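Local atomic coordinates of putative peptide ABC-transport system periplasmic peptide-binding protein (Campylobacter jejuni, PDB entry 4OEU), a protein that probably serves as the periplasmic solute-binding component of an ABC importer assigned to peptides, and in this crystal holds histidine and a nickel ion. Residues I18-S23 and G136-H141; I30-S35 and G161-V166; W336-D341 and D378-G383. All coordinates share one frame; numbering follows the deposited sequence.

Interaction 1. Residues I18-S23 and G136-H141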
loop_
_atom_site.group_PDB
_atom_site.type_symbol
_atom_site.label_atom_id
_atom_site.label_comp_id
_atom_site.label_asym_id
_atom_site.label_seq_id
_atom_site.Cartn_x
_atom_site.Cartn_y
_atom_site.Cartn_z
ATOM N N ILE A 18 4.574 -13.228 9.035
ATOM C CA ILE A 18 4.818 -13.550 7.632
ATOM C C ILE A 18 3.743 -14.522 7.144
ATOM O O ILE A 18 3.940 -15.743 7.084
ATOM C CB ILE A 18 6.225 -14.140 7.437
ATOM C CG1 ILE A 18 7.259 -13.219 8.096
ATOM C CG2 ILE A 18 6.550 -14.324 5.952
ATOM C CD1 ILE A 18 8.673 -13.744 8.029
ATOM N N ASN A 19 2.604 -13.936 6.792
ATOM C CA ASN A 19 1.373 -14.660 6.547
ATOM C C ASN A 19 0.447 -13.799 5.684
ATOM O O ASN A 19 0.111 -12.685 6.072
ATOM C CB ASN A 19 0.731 -15.002 7.894
ATOM C CG ASN A 19 -0.515 -15.859 7.773
ATOM O OD1 ASN A 19 -1.225 -15.830 6.765
ATOM N ND2 ASN A 19 -0.808 -16.603 8.837
ATOM N N PRO A 20 0.029 -14.314 4.514
ATOM C CA PRO A 20 -0.821 -13.525 3.609
ATOM C C PRO A 20 -2.101 -13.031 4.265
ATOM O O PRO A 20 -2.614 -11.983 3.862
ATOM C CB PRO A 20 -1.137 -14.501 2.456
ATOM C CG PRO A 20 -0.743 -15.850 2.944
ATOM C CD PRO A 20 0.334 -15.648 3.966
ATOM N N ALA A 21 -2.583 -13.741 5.280
ATOM C CA ALA A 21 -3.802 -13.347 5.982
ATOM C C ALA A 21 -3.659 -12.004 6.704
ATOM O O ALA A 21 -4.658 -11.369 7.056
ATOM C CB ALA A 21 -4.197 -14.422 6.977
ATOM N N TYR A 22 -2.422 -11.588 6.944
ATOM C CA TYR A 22 -2.171 -10.355 7.675
ATOM C C TYR A 22 -1.345 -9.405 6.813
ATOM O O TYR A 22 -0.665 -8.514 7.312
ATOM C CB TYR A 22 -1.496 -10.679 9.015
ATOM C CG TYR A 22 -2.340 -11.653 9.812
ATOM C CD1 TYR A 22 -3.592 -11.276 10.281
ATOM C CD2 TYR A 22 -1.928 -12.972 10.025
ATOM C CE1 TYR A 22 -4.390 -12.156 10.980
ATOM C CE2 TYR A 22 -2.725 -13.864 10.721
ATOM C CZ TYR A 22 -3.957 -13.445 11.194
ATOM O OH TYR A 22 -4.777 -14.306 11.891
ATOM N N SER A 23 -1.441 -9.588 5.499
ATOM C CA SER A 23 -0.793 -8.697 4.545
ATOM C C SER A 23 -1.443 -7.320 4.539
ATOM O O SER A 23 -2.665 -7.200 4.472
ATOM C CB SER A 23 -0.845 -9.284 3.143
ATOM O OG SER A 23 -0.394 -8.335 2.196
ATOM N N GLY A 136 -1.677 -15.084 -1.794
ATOM C CA GLY A 136 -0.877 -16.184 -1.275
ATOM C C GLY A 136 -1.701 -17.212 -0.529
ATOM O O GLY A 136 -2.498 -16.864 0.343
ATOM N N MET A 137 -1.522 -18.481 -0.886
ATOM C CA MET A 137 -2.283 -19.560 -0.268
ATOM C C MET A 137 -1.603 -20.067 1.004
ATOM O O MET A 137 -0.390 -19.926 1.166
ATOM C CB MET A 137 -2.482 -20.713 -1.262
ATOM C CG MET A 137 -3.382 -20.372 -2.445
ATOM S SD MET A 137 -5.095 -20.088 -1.953
ATOM C CE MET A 137 -5.158 -18.298 -1.992
ATOM N N LEU A 138 -2.395 -20.658 1.898
ATOM C CA LEU A 138 -1.903 -21.150 3.183
ATOM C C LEU A 138 -1.928 -22.685 3.238
ATOM O O LEU A 138 -2.828 -23.314 2.675
ATOM C CB LEU A 138 -2.749 -20.579 4.316
ATOM C CG LEU A 138 -2.689 -19.076 4.596
ATOM C CD1 LEU A 138 -3.710 -18.727 5.662
ATOM C CD2 LEU A 138 -1.289 -18.671 5.052
ATOM N N PRO A 139 -0.948 -23.290 3.929
ATOM C CA PRO A 139 -0.856 -24.754 4.059
ATOM C C PRO A 139 -1.807 -25.334 5.113
ATOM O O PRO A 139 -1.607 -25.118 6.316
ATOM C CB PRO A 139 0.603 -24.976 4.463
ATOM C CG PRO A 139 0.980 -23.722 5.181
ATOM C CD PRO A 139 0.214 -22.604 4.520
ATOM N N LYS A 140 -2.827 -26.057 4.654
ATOM C CA LYS A 140 -3.835 -26.671 5.525
ATOM C C LYS A 140 -3.261 -27.610 6.592
ATOM O O LYS A 140 -3.717 -27.616 7.737
ATOM C CB LYS A 140 -4.844 -27.454 4.675
ATOM C CG LYS A 140 -5.901 -28.221 5.466
ATOM C CD LYS A 140 -6.951 -28.817 4.527
ATOM C CE LYS A 140 -7.921 -29.724 5.262
ATOM N NZ LYS A 140 -8.671 -28.984 6.310
ATOM N N HIS A 141 -2.265 -28.401 6.219
ATOM C CA HIS A 141 -1.758 -29.445 7.112
ATOM C C HIS A 141 -1.017 -28.876 8.323
ATOM O O HIS A 141 -0.764 -29.593 9.298
ATOM C CB HIS A 141 -0.865 -30.420 6.343
ATOM C CG HIS A 141 0.376 -29.803 5.779
ATOM N ND1 HIS A 141 0.378 -29.047 4.628
ATOM C CD2 HIS A 141 1.666 -29.864 6.190
ATOM C CE1 HIS A 141 1.611 -28.652 4.363
ATOM N NE2 HIS A 141 2.412 -29.137 5.295
#
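An Asx turn leading into a short 3-10 segment presents Asn19 and Pro20 to Leu138 and Gly136, joining the loop after strand 6-11 to the chain that runs into helix 140-143. Within the turn, Asn19 OD1 accepts from the backbone N of Ala21 at 2.9 Å, with the N-H pointing at it at 159° although the donor sits above the carbonyl plane. Tyr22 N returns to Asn19 O at 2.9 Å, closing the next step of the bend. Asparagine suits this place because the two atoms of its amide do different work: OD1 holds the turn, while ND2 hydrogen-bonds Asn154. The CG of Asn19 lies anti to the backbone N (chi1 -175°), which brings the amide back beside the turn and its end closer to Leu138.

The contact itself is van der Waals packing of Pro20 and Leu138, with carbon also set against a backbone carbonyl oxygen and an amide oxygen. Pro20 and Leu138 slide past one another in opposite directions, Leu138 CD2 lying 3.6 Å from both CG and CD of the proline ring. The rigid, compact ring also settles on the backbone of Gly136, its CG 3.3 Å from Gly136 O. Glycine fits there twice over: its backbone has a strongly positive phi, and a hydrogen is all that faces Pro20 CB. The backbone N of Leu138 donates to Ser87 OG, and its side chain rests on Phe91 of helix 81-92. Asn19 crosses this leucine at about a right angle, and its OD1, already engaged with Ala21, comes within 3.3 Å of Leu138 CD2.

Interaction 2. Residues I30-S35 and G161-V166. With MG (magnesium ion), chain E.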
loop_
_atom_site.group_PDB
_atom_site.type_symbol
_atom_site.label_atom_id
_atom_site.label_comp_id
_atom_site.label_asym_id
_atom_site.label_seq_id
_atom_site.Cartn_x
_atom_site.Cartn_y
_atom_site.Cartn_z
ATOM N N ILE A 30 6.228 -11.568 2.129
ATOM C CA ILE A 30 5.083 -12.458 1.915
ATOM C C ILE A 30 5.045 -12.981 0.479
ATOM O O ILE A 30 4.760 -14.165 0.250
ATOM C CB ILE A 30 3.743 -11.766 2.247
ATOM C CG1 ILE A 30 3.670 -11.421 3.739
ATOM C CG2 ILE A 30 2.561 -12.667 1.874
ATOM C CD1 ILE A 30 2.284 -10.966 4.212
ATOM N N ASN A 31 5.349 -12.121 -0.491
ATOM C CA ASN A 31 5.372 -12.570 -1.885
ATOM C C ASN A 31 6.606 -13.444 -2.201
ATOM O O ASN A 31 6.674 -14.060 -3.261
ATOM C CB ASN A 31 5.315 -11.375 -2.846
ATOM C CG ASN A 31 4.837 -11.772 -4.249
ATOM O OD1 ASN A 31 3.898 -12.554 -4.396
ATOM N ND2 ASN A 31 5.494 -11.242 -5.279
ATOM N N LEU A 32 7.575 -13.495 -1.283
ATOM C CA LEU A 32 8.744 -14.370 -1.437
ATOM C C LEU A 32 8.424 -15.792 -0.996
ATOM O O LEU A 32 8.719 -16.771 -1.703
ATOM C CB LEU A 32 9.931 -13.850 -0.623
ATOM C CG LEU A 32 10.460 -12.440 -0.892
ATOM C CD1 LEU A 32 11.566 -12.075 0.085
ATOM C CD2 LEU A 32 10.963 -12.339 -2.304
ATOM N N VAL A 33 7.815 -15.895 0.180
ATOM C CA VAL A 33 7.489 -17.183 0.777
ATOM C C VAL A 33 6.260 -17.814 0.127
ATOM O O VAL A 33 6.237 -19.021 -0.134
ATOM C CB VAL A 33 7.227 -17.047 2.296
ATOM C CG1 VAL A 33 6.926 -18.407 2.913
ATOM C CG2 VAL A 33 8.414 -16.392 2.990
ATOM N N PHE A 34 5.249 -16.993 -0.139
ATOM C CA PHE A 34 3.978 -17.506 -0.619
ATOM C C PHE A 34 3.712 -17.163 -2.081
ATOM O O PHE A 34 4.338 -16.267 -2.648
ATOM C CB PHE A 34 2.829 -16.975 0.238
ATOM C CG PHE A 34 2.969 -17.282 1.701
ATOM C CD1 PHE A 34 2.446 -18.453 2.229
ATOM C CD2 PHE A 34 3.641 -16.407 2.550
ATOM C CE1 PHE A 34 2.574 -18.744 3.583
ATOM C CE2 PHE A 34 3.769 -16.689 3.903
ATOM C CZ PHE A 34 3.238 -17.857 4.421
ATOM N N SER A 35 2.774 -17.897 -2.676
ATOM C CA SER A 35 2.270 -17.598 -4.010
ATOM C C SER A 35 0.759 -17.747 -3.982
ATOM O O SER A 35 0.231 -18.580 -3.246
ATOM C CB SER A 35 2.887 -18.521 -5.069
ATOM O OG SER A 35 2.654 -19.890 -4.778
ATOM N N GLY A 161 6.006 -20.157 -2.512
ATOM C CA GLY A 161 6.714 -19.141 -3.267
ATOM C C GLY A 161 8.112 -19.567 -3.679
ATOM O O GLY A 161 8.558 -20.663 -3.342
ATOM N N PRO A 162 8.814 -18.681 -4.403
ATOM C CA PRO A 162 10.179 -18.890 -4.899
ATOM C C PRO A 162 11.230 -19.011 -3.796
ATOM O O PRO A 162 12.306 -19.542 -4.054
ATOM C CB PRO A 162 10.441 -17.633 -5.734
ATOM C CG PRO A 162 9.529 -16.601 -5.151
ATOM C CD PRO A 162 8.291 -17.361 -4.795
ATOM N N TYR A 163 10.936 -18.539 -2.589
ATOM C CA TYR A 163 11.946 -18.568 -1.533
ATOM C C TYR A 163 11.454 -19.181 -0.228
ATOM O O TYR A 163 10.321 -18.962 0.195
ATOM C CB TYR A 163 12.485 -17.155 -1.284
ATOM C CG TYR A 163 13.553 -16.776 -2.282
ATOM C CD1 TYR A 163 14.849 -17.260 -2.142
ATOM C CD2 TYR A 163 13.271 -15.953 -3.368
ATOM C CE1 TYR A 163 15.839 -16.935 -3.048
ATOM C CE2 TYR A 163 14.259 -15.622 -4.286
ATOM C CZ TYR A 163 15.543 -16.118 -4.114
ATOM O OH TYR A 163 16.543 -15.804 -5.003
ATOM N N LYS A 164 12.337 -19.955 0.399
ATOM C CA LYS A 164 12.032 -20.669 1.630
ATOM C C LYS A 164 12.532 -19.885 2.838
ATOM O O LYS A 164 13.608 -19.294 2.792
ATOM C CB LYS A 164 12.681 -22.061 1.603
ATOM C CG LYS A 164 12.185 -22.975 0.486
ATOM C CD LYS A 164 12.857 -24.345 0.549
ATOM C CE LYS A 164 12.293 -25.211 1.662
ATOM N NZ LYS A 164 11.332 -26.216 1.124
ATOM N N PHE A 165 11.765 -19.894 3.923
ATOM C CA PHE A 165 12.181 -19.225 5.151
ATOM C C PHE A 165 13.331 -19.979 5.821
ATOM O O PHE A 165 13.254 -21.198 6.018
ATOM C CB PHE A 165 10.994 -19.096 6.105
ATOM C CG PHE A 165 11.326 -18.426 7.413
ATOM C CD1 PHE A 165 11.316 -17.044 7.522
ATOM C CD2 PHE A 165 11.623 -19.184 8.539
ATOM C CE1 PHE A 165 11.615 -16.425 8.728
ATOM C CE2 PHE A 165 11.918 -18.574 9.747
ATOM C CZ PHE A 165 11.915 -17.191 9.841
ATOM N N VAL A 166 14.408 -19.261 6.135
ATOM C CA VAL A 166 15.548 -19.847 6.844
ATOM C C VAL A 166 15.590 -19.429 8.315
ATOM O O VAL A 166 15.433 -20.265 9.207
ATOM C CB VAL A 166 16.888 -19.469 6.183
ATOM C CG1 VAL A 166 18.060 -19.986 7.015
ATOM C CG2 VAL A 166 16.947 -20.020 4.769
HETATM MG MG MG E . 2.699 -13.740 -5.554
HETATM O O HOH W 1 3.579 -13.066 -7.215
HETATM O O HOH W 2 4.267 -15.490 -5.173
HETATM O O HOH W 3 1.276 -15.173 -6.870
HETATM O O HOH W 4 1.332 -14.117 -3.795
HETATM O O HOH W 5 1.585 -12.066 -6.089
#
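Leu32 and Val33, at the end of the short helix 30-33, offer their carbonyls to Gly161 and Tyr163, where the chain enters strand 163-169. Tyr163 N donates to Leu32 O at 3.0 Å; Gly161 N makes a short 2.6 Å bond to Val33 O, coming from above that carbonyl's plane. Between them Pro162, lacking an N-H, lays its ring CD 3.2 Å from Leu32 O. A CA-H...O contact runs the other way, Val33 CA to Tyr163 O at 3.4 Å and almost straight (171°). Glycine suits position 161 because the bare backbone can press against the helix end. Leu32 CB packs on Tyr163 CB at 4.2 Å.

Asn31 starts away from the 161-166 segment and, with CG swung anti to the backbone N (chi1 -159°), binds the magnesium ion through OD1 at 2.0 Å. Five waters complete a six-coordinate shell, and one of them donates to Phe34 O at 2.6 Å.

Leu32 is also packed on Phe176, Leu192 and Ile194, so the short helix lies against the four-stranded sheet in which 163-169 is an edge strand, paired with strand 173-178.

Interaction 3. Residues W336-D341 and D378-G383. With HIS (histidine), chain D.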
loop_
_atom_site.group_PDB
_atom_site.type_symbol
_atom_site.label_atom_id
_atom_site.label_comp_id
_atom_site.label_asym_id
_atom_site.label_seq_id
_atom_site.Cartn_x
_atom_site.Cartn_y
_atom_site.Cartn_z
ATOM N N TRP A 336 2.003 15.801 12.002
ATOM C CA TRP A 336 2.955 14.753 12.333
ATOM C C TRP A 336 3.552 14.117 11.086
ATOM O O TRP A 336 2.850 13.841 10.106
ATOM C CB TRP A 336 2.289 13.684 13.198
ATOM C CG TRP A 336 2.035 14.136 14.597
ATOM C CD1 TRP A 336 1.190 15.126 14.998
ATOM C CD2 TRP A 336 2.609 13.586 15.792
ATOM N NE1 TRP A 336 1.222 15.244 16.369
ATOM C CE2 TRP A 336 2.082 14.308 16.879
ATOM C CE3 TRP A 336 3.520 12.557 16.045
ATOM C CZ2 TRP A 336 2.437 14.034 18.203
ATOM C CZ3 TRP A 336 3.874 12.287 17.360
ATOM C CH2 TRP A 336 3.331 13.019 18.421
ATOM N N ALA A 337 4.858 13.890 11.133
ATOM C CA ALA A 337 5.547 13.226 10.042
ATOM C C ALA A 337 6.538 12.216 10.593
ATOM O O ALA A 337 7.120 12.416 11.668
ATOM C CB ALA A 337 6.255 14.240 9.159
ATOM N N MET A 338 6.752 11.151 9.830
ATOM C CA MET A 338 7.732 10.144 10.192
ATOM C C MET A 338 9.125 10.707 9.939
ATOM O O MET A 338 9.500 10.993 8.797
ATOM C CB MET A 338 7.492 8.848 9.409
ATOM C CG MET A 338 6.106 8.248 9.669
ATOM S SD MET A 338 5.726 6.755 8.717
ATOM C CE MET A 338 6.546 7.141 7.174
ATOM N N SER A 339 9.874 10.899 11.018
ATOM C CA SER A 339 11.161 11.583 10.957
ATOM C C SER A 339 12.189 10.793 10.156
ATOM O O SER A 339 13.204 11.338 9.721
ATOM C CB SER A 339 11.684 11.853 12.368
ATOM O OG SER A 339 11.858 10.646 13.087
ATOM N N ASN A 340 11.927 9.502 9.971
ATOM C CA ASN A 340 12.805 8.665 9.167
ATOM C C ASN A 340 12.601 8.856 7.662
ATOM O O ASN A 340 13.357 8.313 6.858
ATOM C CB ASN A 340 12.606 7.194 9.529
ATOM C CG ASN A 340 11.158 6.764 9.436
ATOM O OD1 ASN A 340 10.342 7.084 10.302
ATOM N ND2 ASN A 340 10.831 6.033 8.379
ATOM N N ASP A 341 11.575 9.611 7.281
ATOM C CA ASP A 341 11.276 9.853 5.869
ATOM C C ASP A 341 11.426 11.333 5.548
ATOM O O ASP A 341 10.517 12.121 5.801
ATOM C CB ASP A 341 9.863 9.370 5.524
ATOM C CG ASP A 341 9.588 9.362 4.024
ATOM O OD1 ASP A 341 10.203 10.162 3.283
ATOM O OD2 ASP A 341 8.736 8.558 3.582
ATOM N N ASP A 378 -3.544 15.216 15.274
ATOM C CA ASP A 378 -4.427 16.160 14.592
ATOM C C ASP A 378 -4.413 15.945 13.088
ATOM O O ASP A 378 -5.458 15.907 12.449
ATOM C CB ASP A 378 -4.031 17.610 14.893
ATOM C CG ASP A 378 -4.270 18.001 16.340
ATOM O OD1 ASP A 378 -5.170 17.418 16.988
ATOM O OD2 ASP A 378 -3.544 18.896 16.822
ATOM N N SER A 379 -3.218 15.814 12.526
ATOM C CA SER A 379 -3.070 15.596 11.091
ATOM C C SER A 379 -1.770 14.845 10.871
ATOM O O SER A 379 -0.871 14.896 11.706
ATOM C CB SER A 379 -3.101 16.921 10.318
ATOM O OG SER A 379 -1.916 17.660 10.530
ATOM N N PHE A 380 -1.671 14.153 9.743
ATOM C CA PHE A 380 -0.578 13.209 9.526
ATOM C C PHE A 380 -0.179 13.169 8.069
ATOM O O PHE A 380 -1.030 13.105 7.176
ATOM C CB PHE A 380 -1.005 11.814 10.012
ATOM C CG PHE A 380 -0.010 10.712 9.741
ATOM C CD1 PHE A 380 1.201 10.654 10.423
ATOM C CD2 PHE A 380 -0.324 9.686 8.858
ATOM C CE1 PHE A 380 2.101 9.615 10.193
ATOM C CE2 PHE A 380 0.569 8.644 8.626
ATOM C CZ PHE A 380 1.783 8.611 9.292
ATOM N N LEU A 381 1.115 13.256 7.814
ATOM C CA LEU A 381 1.561 13.154 6.441
ATOM C C LEU A 381 1.564 11.689 6.000
ATOM O O LEU A 381 2.511 10.931 6.256
ATOM C CB LEU A 381 2.928 13.778 6.264
ATOM C CG LEU A 381 2.925 14.367 4.861
ATOM C CD1 LEU A 381 2.055 15.626 4.790
ATOM C CD2 LEU A 381 4.305 14.677 4.492
ATOM N N ILE A 382 0.490 11.318 5.313
ATOM C CA ILE A 382 0.157 9.938 5.042
ATOM C C ILE A 382 0.514 9.570 3.608
ATOM O O ILE A 382 0.860 10.445 2.798
ATOM C CB ILE A 382 -1.346 9.688 5.284
ATOM C CG1 ILE A 382 -1.629 8.210 5.576
ATOM C CG2 ILE A 382 -2.162 10.193 4.108
ATOM C CD1 ILE A 382 -2.952 7.981 6.269
ATOM N N GLY A 383 0.468 8.271 3.319
ATOM C CA GLY A 383 0.648 7.756 1.976
ATOM C C GLY A 383 -0.131 6.469 1.744
ATOM O O GLY A 383 -0.321 5.667 2.667
HETATM N N HIS D . 0.451 3.534 4.844
HETATM C CA HIS D . 0.354 4.728 5.679
HETATM C C HIS D . 1.440 5.728 5.313
HETATM O O HIS D . 2.385 5.367 4.621
HETATM C CB HIS D . 0.485 4.359 7.157
HETATM C CG HIS D . 1.835 3.840 7.534
HETATM N ND1 HIS D . 2.621 3.097 6.665
HETATM C CD2 HIS D . 2.556 3.942 8.676
HETATM C CE1 HIS D . 3.748 2.770 7.261
HETATM N NE2 HIS D . 3.739 3.275 8.486
HETATM O OXT HIS D . 1.430 6.889 5.734
HETATM O O HOH W 6 4.372 10.716 8.345
#
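Trp336 and Phe380 form a parallel bridge, the tryptophan backbone bonding on both sides of its partner. Trp336 N donates to Ser379 O at 3.0 Å, and Leu381 N returns to Trp336 O at 2.9 Å with the donor nearly along the C=O axis (178°). On the shared face of the sheet, Trp336 CB lies 4.3 Å from Phe380 CD1, while Met338 CG comes to the edge of the phenyl ring. With CG anti to the backbone N (chi1 175°), the Phe380 ring is placed on that face so that CD1 nears Trp336 CB and CE1 nears Met338 CG. The flexible methionine, bent at its last torsion, touches the bound histidine as well, its SD 4.0 Å from the histidine NE2.

The strands diverge at 38°, and the next rung is made by water: it accepts from Met338 N at 2.8 Å and donates to Leu381 O, also at 2.8 Å. Further along, Gly383 N donates to the histidine OXT at 2.9 Å, and Ile382 CG1 touches the same oxygen at 3.3 Å.

A second shell holds these groups. Arg344, at the start of helix 342-357, hydrogen-bonds both Leu381 O and the bound histidine, and is itself salt-bridged to Asp341. Tyr374 stacks on Phe380, Glu334 takes the indole NE1 of Trp336, and Leu381 is buried against Leu347 and Leu351 of the helix.

The main-chain N-H of Gly383 thus bonds the ligand's carboxylate beside an apolar wall, and the nearby arginine would probably favour its negative charge.

Interactions 1 and 2 are neighbours, their centres 11 Å apart, and their segments alternate along the chain: 18-23, 30-35, 136-141, 161-166. They touch directly, Met137 N making a probable hydrogen bond to Ser35 O at 2.9 Å and Phe34 packing against Ile18 and Met137. Interaction 1 joins the 18-23 loop to the chain before helix 140-143; interaction 2 joins helix 30-33, with its magnesium site, to the four-stranded sheet. Interaction 3 comes later in sequence, in the large mixed sheet on the opposite side of the chain's centre, about 30 Å from the centre of interaction 1 and 31 Å from that of interaction 2. Magnesium and bound histidine therefore occupy separate regions, consistent with this family's multi-lobed build.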